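Local coordinates for protein histidine--tRNA ligase (PDB 1QE0) that attaches L-histidine to its cognate tRNA(His) at the expense of ATP, working as a homodimeric class II aminoacyl-tRNA synthetase, at residues A[173-176]-A[177-181]; A[408-411]-A[412-415]; A[23-26]-A[27-31]. One frame throughout, in Å; residues are numbered along the deposited sequence.

Contact 1 of 3, residues A[173-176]-A[177-181]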
loop_
_atom_site.group_PDB
_atom_site.type_symbol
_atom_site.label_atom_id
_atom_site.label_comp_id
_atom_site.label_asym_id
_atom_site.label_seq_id
_atom_site.Cartn_x
_atom_site.Cartn_y
_atom_site.Cartn_z
ATOM N N LYS A 173 -26.406 28.451 7.803
ATOM C CA LYS A 173 -27.255 28.849 8.914
ATOM C C LYS A 173 -28.503 29.529 8.375
ATOM O O LYS A 173 -29.611 29.149 8.734
ATOM C CB LYS A 173 -26.486 29.754 9.869
ATOM C CG LYS A 173 -27.340 30.632 10.789
ATOM C CD LYS A 173 -27.441 32.069 10.236
ATOM C CE LYS A 173 -27.918 33.052 11.294
ATOM N NZ LYS A 173 -29.213 32.644 11.892
ATOM N N GLU A 174 -28.324 30.499 7.482
ATOM C CA GLU A 174 -29.457 31.204 6.891
ATOM C C GLU A 174 -30.274 30.343 5.929
ATOM O O GLU A 174 -31.398 30.703 5.608
ATOM C CB GLU A 174 -29.028 32.507 6.192
ATOM C CG GLU A 174 -28.099 32.316 4.993
ATOM C CD GLU A 174 -28.068 33.512 4.035
ATOM O OE1 GLU A 174 -26.959 33.907 3.588
ATOM O OE2 GLU A 174 -29.162 34.031 3.705
ATOM N N TYR A 175 -29.689 29.267 5.398
ATOM C CA TYR A 175 -30.422 28.378 4.494
ATOM C C TYR A 175 -31.219 27.399 5.309
ATOM O O TYR A 175 -32.228 26.886 4.850
ATOM C CB TYR A 175 -29.496 27.580 3.579
ATOM C CG TYR A 175 -30.159 26.332 3.004
ATOM C CD1 TYR A 175 -29.882 25.070 3.518
ATOM C CD2 TYR A 175 -31.075 26.423 1.966
ATOM C CE1 TYR A 175 -30.499 23.933 3.010
ATOM C CE2 TYR A 175 -31.702 25.299 1.455
ATOM C CZ TYR A 175 -31.412 24.055 1.974
ATOM O OH TYR A 175 -32.038 22.940 1.453
ATOM N N ASN A 176 -30.702 27.055 6.478
ATOM C CA ASN A 176 -31.409 26.133 7.360
ATOM C C ASN A 176 -32.690 26.790 7.864
ATOM O O ASN A 176 -33.752 26.167 7.892
ATOM C CB ASN A 176 -30.532 25.707 8.530
ATOM C CG ASN A 176 -29.617 24.538 8.184
ATOM O OD1 ASN A 176 -29.941 23.698 7.346
ATOM N ND2 ASN A 176 -28.482 24.455 8.869
ATOM N N GLU A 177 -32.598 28.067 8.222
ATOM C CA GLU A 177 -33.759 28.820 8.695
ATOM C C GLU A 177 -34.858 28.815 7.634
ATOM O O GLU A 177 -36.024 28.633 7.952
ATOM C CB GLU A 177 -33.359 30.245 9.069
ATOM C CG GLU A 177 -32.149 30.248 9.989
ATOM C CD GLU A 177 -31.888 31.564 10.678
ATOM O OE1 GLU A 177 -31.763 31.539 11.926
ATOM O OE2 GLU A 177 -31.774 32.602 9.983
ATOM N N ALA A 178 -34.482 28.952 6.370
ATOM C CA ALA A 178 -35.450 28.937 5.288
ATOM C C ALA A 178 -36.189 27.584 5.239
ATOM O O ALA A 178 -37.399 27.548 5.028
ATOM C CB ALA A 178 -34.763 29.228 3.983
ATOM N N LEU A 179 -35.468 26.479 5.432
ATOM C CA LEU A 179 -36.075 25.134 5.449
ATOM C C LEU A 179 -37.054 24.985 6.626
ATOM O O LEU A 179 -37.968 24.171 6.592
ATOM C CB LEU A 179 -34.996 24.056 5.589
ATOM C CG LEU A 179 -34.054 23.670 4.454
ATOM C CD1 LEU A 179 -32.718 23.255 5.028
ATOM C CD2 LEU A 179 -34.652 22.550 3.627
ATOM N N VAL A 180 -36.793 25.702 7.705
ATOM C CA VAL A 180 -37.661 25.652 8.862
ATOM C C VAL A 180 -38.899 26.502 8.641
ATOM O O VAL A 180 -39.974 26.162 9.112
ATOM C CB VAL A 180 -36.951 26.159 10.073
ATOM C CG1 VAL A 180 -37.866 26.062 11.280
ATOM C CG2 VAL A 180 -35.684 25.375 10.272
ATOM N N LYS A 181 -38.724 27.653 7.995
ATOM C CA LYS A 181 -39.837 28.545 7.654
ATOM C C LYS A 181 -40.770 27.689 6.790
ATOM O O LYS A 181 -41.984 27.621 6.996
ATOM C CB LYS A 181 -39.322 29.719 6.802
ATOM C CG LYS A 181 -38.353 30.655 7.497
ATOM C CD LYS A 181 -39.071 31.623 8.421
ATOM C CE LYS A 181 -39.309 32.999 7.755
ATOM N NZ LYS A 181 -38.030 33.743 7.480
#
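Lys173 and Glu177 pair across one turn of the amphipathic helix 169-183, an i to i+4 arrangement in which charged and apolar residues occupy separate sides. The electrostatic part is a salt bridge, with Lys173 NZ 2.8 Å from Glu177 OE1. The lysine leaves the backbone with CG anti to its N (chi1 159°), and bends at chi2 and again at chi4 bring the ammonium group round to the carboxylate. Glu177 meets it with an extended chain beyond CG. Long, flexible side chains suit this exposed surface, where they can pair one turn apart while remaining near water.

The apolar part belongs to Tyr175 and Leu179, both buried. Leu179 CG approaches the Tyr175 ring off-centre in a CH-pi contact, 4.1 Å from the ring centroid and 30° off the ring normal. Tyrosine suits a place that is apolar along the ring but polar at its tip: its hydroxyl is hydrogen-bonded to the backbone carbonyl of Pro221, and Phe226 meets the ring edge-to-face. Pro202 touches Leu179 and Val180, so this side of the helix packs against neighbouring loops.

Backbone bonds follow the same i to i+4 spacing. Glu177 N donates to Lys173 O at 3.2 Å, under the salt bridge, while the bond from Leu179 N to Tyr175 O is weak. In the next turn Val180 N donates to Asn176 O at 3.1 Å.

Contact 2 of 3, residues A[408-411]-A[412-415]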
loop_
_atom_site.group_PDB
_atom_site.type_symbol
_atom_site.label_atom_id
_atom_site.label_comp_id
_atom_site.label_asym_id
_atom_site.label_seq_id
_atom_site.Cartn_x
_atom_site.Cartn_y
_atom_site.Cartn_z
ATOM N N THR A 408 25.044 -18.839 -27.831
ATOM C CA THR A 408 26.029 -19.615 -27.083
ATOM C C THR A 408 26.993 -18.702 -26.334
ATOM O O THR A 408 27.626 -17.835 -26.945
ATOM C CB THR A 408 26.847 -20.479 -28.024
ATOM O OG1 THR A 408 25.977 -21.113 -28.956
ATOM C CG2 THR A 408 27.572 -21.544 -27.248
ATOM N N ILE A 409 27.097 -18.877 -25.016
ATOM C CA ILE A 409 28.014 -18.064 -24.219
ATOM C C ILE A 409 28.692 -19.007 -23.249
ATOM O O ILE A 409 28.289 -20.170 -23.156
ATOM C CB ILE A 409 27.284 -16.962 -23.416
ATOM C CG1 ILE A 409 26.350 -17.584 -22.384
ATOM C CG2 ILE A 409 26.529 -16.032 -24.348
ATOM C CD1 ILE A 409 25.855 -16.588 -21.378
ATOM N N GLU A 410 29.754 -18.549 -22.582
ATOM C CA GLU A 410 30.426 -19.394 -21.589
ATOM C C GLU A 410 29.564 -19.400 -20.291
ATOM O O GLU A 410 28.894 -18.402 -19.985
ATOM C CB GLU A 410 31.859 -18.911 -21.320
ATOM C CG GLU A 410 31.961 -17.620 -20.549
ATOM C CD GLU A 410 33.408 -17.196 -20.259
ATOM O OE1 GLU A 410 34.053 -17.834 -19.384
ATOM O OE2 GLU A 410 33.882 -16.207 -20.897
ATOM N N LEU A 411 29.609 -20.492 -19.538
ATOM C CA LEU A 411 28.802 -20.593 -18.328
ATOM C C LEU A 411 29.077 -19.458 -17.374
ATOM O O LEU A 411 28.124 -18.907 -16.818
ATOM C CB LEU A 411 28.924 -21.962 -17.680
ATOM C CG LEU A 411 27.665 -22.808 -17.807
ATOM C CD1 LEU A 411 28.029 -24.240 -17.768
ATOM C CD2 LEU A 411 26.731 -22.512 -16.694
ATOM N N ASP A 412 30.333 -19.064 -17.218
ATOM C CA ASP A 412 30.648 -17.936 -16.347
ATOM C C ASP A 412 29.873 -16.676 -16.697
ATOM O O ASP A 412 29.373 -15.960 -15.801
ATOM C CB ASP A 412 32.130 -17.575 -16.420
ATOM C CG ASP A 412 32.991 -18.531 -15.626
ATOM O OD1 ASP A 412 33.611 -19.425 -16.210
ATOM O OD2 ASP A 412 33.045 -18.402 -14.406
ATOM N N ALA A 413 29.800 -16.369 -17.983
ATOM C CA ALA A 413 29.103 -15.168 -18.375
ATOM C C ALA A 413 27.676 -15.136 -17.862
ATOM O O ALA A 413 27.221 -14.068 -17.499
ATOM C CB ALA A 413 29.133 -14.977 -19.857
ATOM N N LEU A 414 26.998 -16.257 -17.687
ATOM C CA LEU A 414 25.596 -16.210 -17.297
ATOM C C LEU A 414 25.107 -15.048 -16.404
ATOM O O LEU A 414 24.170 -14.376 -16.790
ATOM C CB LEU A 414 25.135 -17.513 -16.716
ATOM C CG LEU A 414 23.889 -18.109 -17.365
ATOM C CD1 LEU A 414 22.928 -17.036 -17.737
ATOM C CD2 LEU A 414 24.274 -18.825 -18.596
ATOM N N VAL A 415 25.719 -14.797 -15.274
ATOM C CA VAL A 415 25.226 -13.697 -14.448
ATOM C C VAL A 415 25.457 -12.366 -15.151
ATOM O O VAL A 415 24.560 -11.556 -15.278
ATOM C CB VAL A 415 25.800 -13.619 -12.978
ATOM C CG1 VAL A 415 24.696 -13.813 -12.015
ATOM C CG2 VAL A 415 26.856 -14.707 -12.667
#
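Ile409 meets Leu414 across the turn that carries the chain from strand 406-409 into helix 413-419. Their side chains cross at about a right angle, and the meeting is made by methyl ends: Ile409 CD1 lies 3.9 Å from Leu414 CD2. The same isoleucine methyl is 4.0 Å from Ala413 CB, and the small Ala413 takes up little room beside it. Ile409 has CG1 between its backbone N and carbonyl carbon (chi1 64°), with an extended branch beyond that carries CD1 to the helix. Branched apolar residues suit this inner side, where Ile409, Leu411 and Leu414 all touch Ile396 of the adjoining strand.

The polar side is arranged differently. The carboxylates of Glu410 and Asp412 stand nearly perpendicular, their planes 87° apart, and Glu410 OE1 comes within 3.6 Å of Asp412 OD1. These two exposed groups would be expected to repel each other. Asn394 probably offsets part of this, giving Glu410 OE1 a weak hydrogen bond through ND2, and it accepts a full one from Asp412 N at OD1.

Through the backbone, Leu414 N donates to Leu411 O at 3.0 Å, while Ala413 N makes only a weak bond to Glu410 O. This tight strand-to-helix connection joins the edge strand of the mixed five-stranded sheet to the C-terminal helix of the alpha/beta anticodon-binding domain.

Contact 3 of 3, residues A[23-26]-A[27-31]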
loop_
_atom_site.group_PDB
_atom_site.type_symbol
_atom_site.label_atom_id
_atom_site.label_comp_id
_atom_site.label_asym_id
_atom_site.label_seq_id
_atom_site.Cartn_x
_atom_site.Cartn_y
_atom_site.Cartn_z
ATOM N N GLU A 23 -1.152 0.625 -6.366
ATOM C CA GLU A 23 -0.676 1.140 -5.097
ATOM C C GLU A 23 0.630 1.884 -5.247
ATOM O O GLU A 23 0.769 2.975 -4.699
ATOM C CB GLU A 23 -0.489 0.022 -4.077
ATOM C CG GLU A 23 -1.768 -0.669 -3.761
ATOM C CD GLU A 23 -1.591 -1.945 -2.964
ATOM O OE1 GLU A 23 -0.465 -2.505 -2.904
ATOM O OE2 GLU A 23 -2.613 -2.386 -2.388
ATOM N N ASN A 24 1.575 1.331 -6.003
ATOM C CA ASN A 24 2.870 1.989 -6.175
ATOM C C ASN A 24 2.754 3.282 -6.952
ATOM O O ASN A 24 3.390 4.282 -6.621
ATOM C CB ASN A 24 3.912 1.075 -6.822
ATOM C CG ASN A 24 5.283 1.774 -7.006
ATOM O OD1 ASN A 24 5.713 2.051 -8.130
ATOM N ND2 ASN A 24 5.980 2.030 -5.898
ATOM N N GLN A 25 1.908 3.282 -7.966
ATOM C CA GLN A 25 1.708 4.483 -8.766
ATOM C C GLN A 25 1.095 5.634 -7.945
ATOM O O GLN A 25 1.402 6.810 -8.188
ATOM C CB GLN A 25 0.845 4.155 -9.976
ATOM C CG GLN A 25 0.474 5.351 -10.760
ATOM C CD GLN A 25 0.340 5.043 -12.206
ATOM O OE1 GLN A 25 1.076 4.230 -12.742
ATOM N NE2 GLN A 25 -0.569 5.724 -12.870
ATOM N N LEU A 26 0.207 5.303 -7.002
ATOM C CA LEU A 26 -0.431 6.308 -6.142
ATOM C C LEU A 26 0.584 6.884 -5.134
ATOM O O LEU A 26 0.591 8.086 -4.845
ATOM C CB LEU A 26 -1.642 5.714 -5.428
ATOM C CG LEU A 26 -2.901 5.506 -6.288
ATOM C CD1 LEU A 26 -4.000 4.655 -5.579
ATOM C CD2 LEU A 26 -3.415 6.868 -6.685
ATOM N N ASP A 27 1.472 6.041 -4.634
ATOM C CA ASP A 27 2.480 6.518 -3.706
ATOM C C ASP A 27 3.376 7.529 -4.405
ATOM O O ASP A 27 3.804 8.504 -3.788
ATOM C CB ASP A 27 3.297 5.343 -3.174
ATOM C CG ASP A 27 2.463 4.373 -2.351
ATOM O OD1 ASP A 27 1.377 4.734 -1.848
ATOM O OD2 ASP A 27 2.890 3.227 -2.199
ATOM N N GLU A 28 3.636 7.312 -5.696
ATOM C CA GLU A 28 4.480 8.216 -6.481
ATOM C C GLU A 28 3.794 9.524 -6.728
ATOM O O GLU A 28 4.387 10.574 -6.560
ATOM C CB GLU A 28 4.816 7.624 -7.822
ATOM C CG GLU A 28 5.602 6.352 -7.735
ATOM C CD GLU A 28 6.027 5.856 -9.094
ATOM O OE1 GLU A 28 5.927 6.647 -10.077
ATOM O OE2 GLU A 28 6.469 4.684 -9.168
ATOM N N LEU A 29 2.560 9.459 -7.205
ATOM C CA LEU A 29 1.778 10.662 -7.455
ATOM C C LEU A 29 1.734 11.504 -6.159
ATOM O O LEU A 29 1.921 12.720 -6.213
ATOM C CB LEU A 29 0.344 10.306 -7.890
ATOM C CG LEU A 29 -0.149 10.213 -9.342
ATOM C CD1 LEU A 29 0.974 10.327 -10.297
ATOM C CD2 LEU A 29 -0.903 8.931 -9.559
ATOM N N MET A 30 1.551 10.869 -4.997
ATOM C CA MET A 30 1.480 11.616 -3.730
ATOM C C MET A 30 2.785 12.341 -3.449
ATOM O O MET A 30 2.828 13.374 -2.778
ATOM C CB MET A 30 1.116 10.708 -2.549
ATOM C CG MET A 30 -0.249 10.060 -2.665
ATOM S SD MET A 30 -1.593 11.224 -2.922
ATOM C CE MET A 30 -1.688 11.129 -4.673
ATOM N N THR A 31 3.849 11.784 -3.975
ATOM C CA THR A 31 5.172 12.338 -3.829
ATOM C C THR A 31 5.263 13.712 -4.521
ATOM O O THR A 31 5.765 14.683 -3.960
ATOM C CB THR A 31 6.131 11.305 -4.381
ATOM O OG1 THR A 31 6.584 10.501 -3.307
ATOM C CG2 THR A 31 7.257 11.891 -5.130
#
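Gln25 and Leu29 meet one turn apart on helix 13-33, an amphipathic helix of the catalytic domain that packs on its sheet and on helix 137-153. The tight side begins with this pair: the aliphatic part of the glutamine touches the leucine, CG to Leu29 CD2 at 4.0 Å. With CG anti to the backbone N (chi1 174°) and a bend at chi2 (148°), the glutamine goes on to hydrogen-bond Ser153 through its amide, a side chain apolar along its length and polar at its end. Leu26 CD2 lies 4.3 Å from Leu29 CD2; both leucines also pack on other parts of the fold. Leu26 packs on Phe127 and Ile150, Leu29 on His149 and Ser153, and the flexible Met30 on Phe127 and Val129.

Regular i to i+4 backbone bonds support this packing, among them Leu29 N to Gln25 O at 3.1 Å and Met30 N to Leu26 O at 2.9 Å.

The looser side is polar. Glu28 is exposed, its extended chain crossing that of Asn24 at a slant, where a charged residue can stay hydrated. Glu23 and Asp27 instead lie near the dimer partner: Glu23 makes a salt bridge to Arg39 of the second subunit, and Asp27 packs on Arg20 of that subunit while its OD1 is hydrogen-bonded to Tyr105 of the same chain. Beneath these acids, the helix bond from Asp27 N to Glu23 O measures 3.1 Å.

All three contacts are local. Contacts 1 and 3 lie within single helices of the synthetase part of the chain, their centres 43 Å apart; contact 2 is a strand-to-helix turn in the anticodon-binding domain, about 81 Å from contact 1 between centres. Contacts 1 and 2 are peripheral, their centres about 38 and 44 Å from the chain's centre and on opposite sides of it. Contact 3 is central, about 10 Å from it, and packs on sheet strands and a neighbouring helix, while Glu23 and Asp27 lie by the second subunit. The acids differ accordingly: in contact 1 one pairs with a lysine of its own helix, in contact 3 one pairs with an arginine across the dimer, and in contact 2 two approach each other.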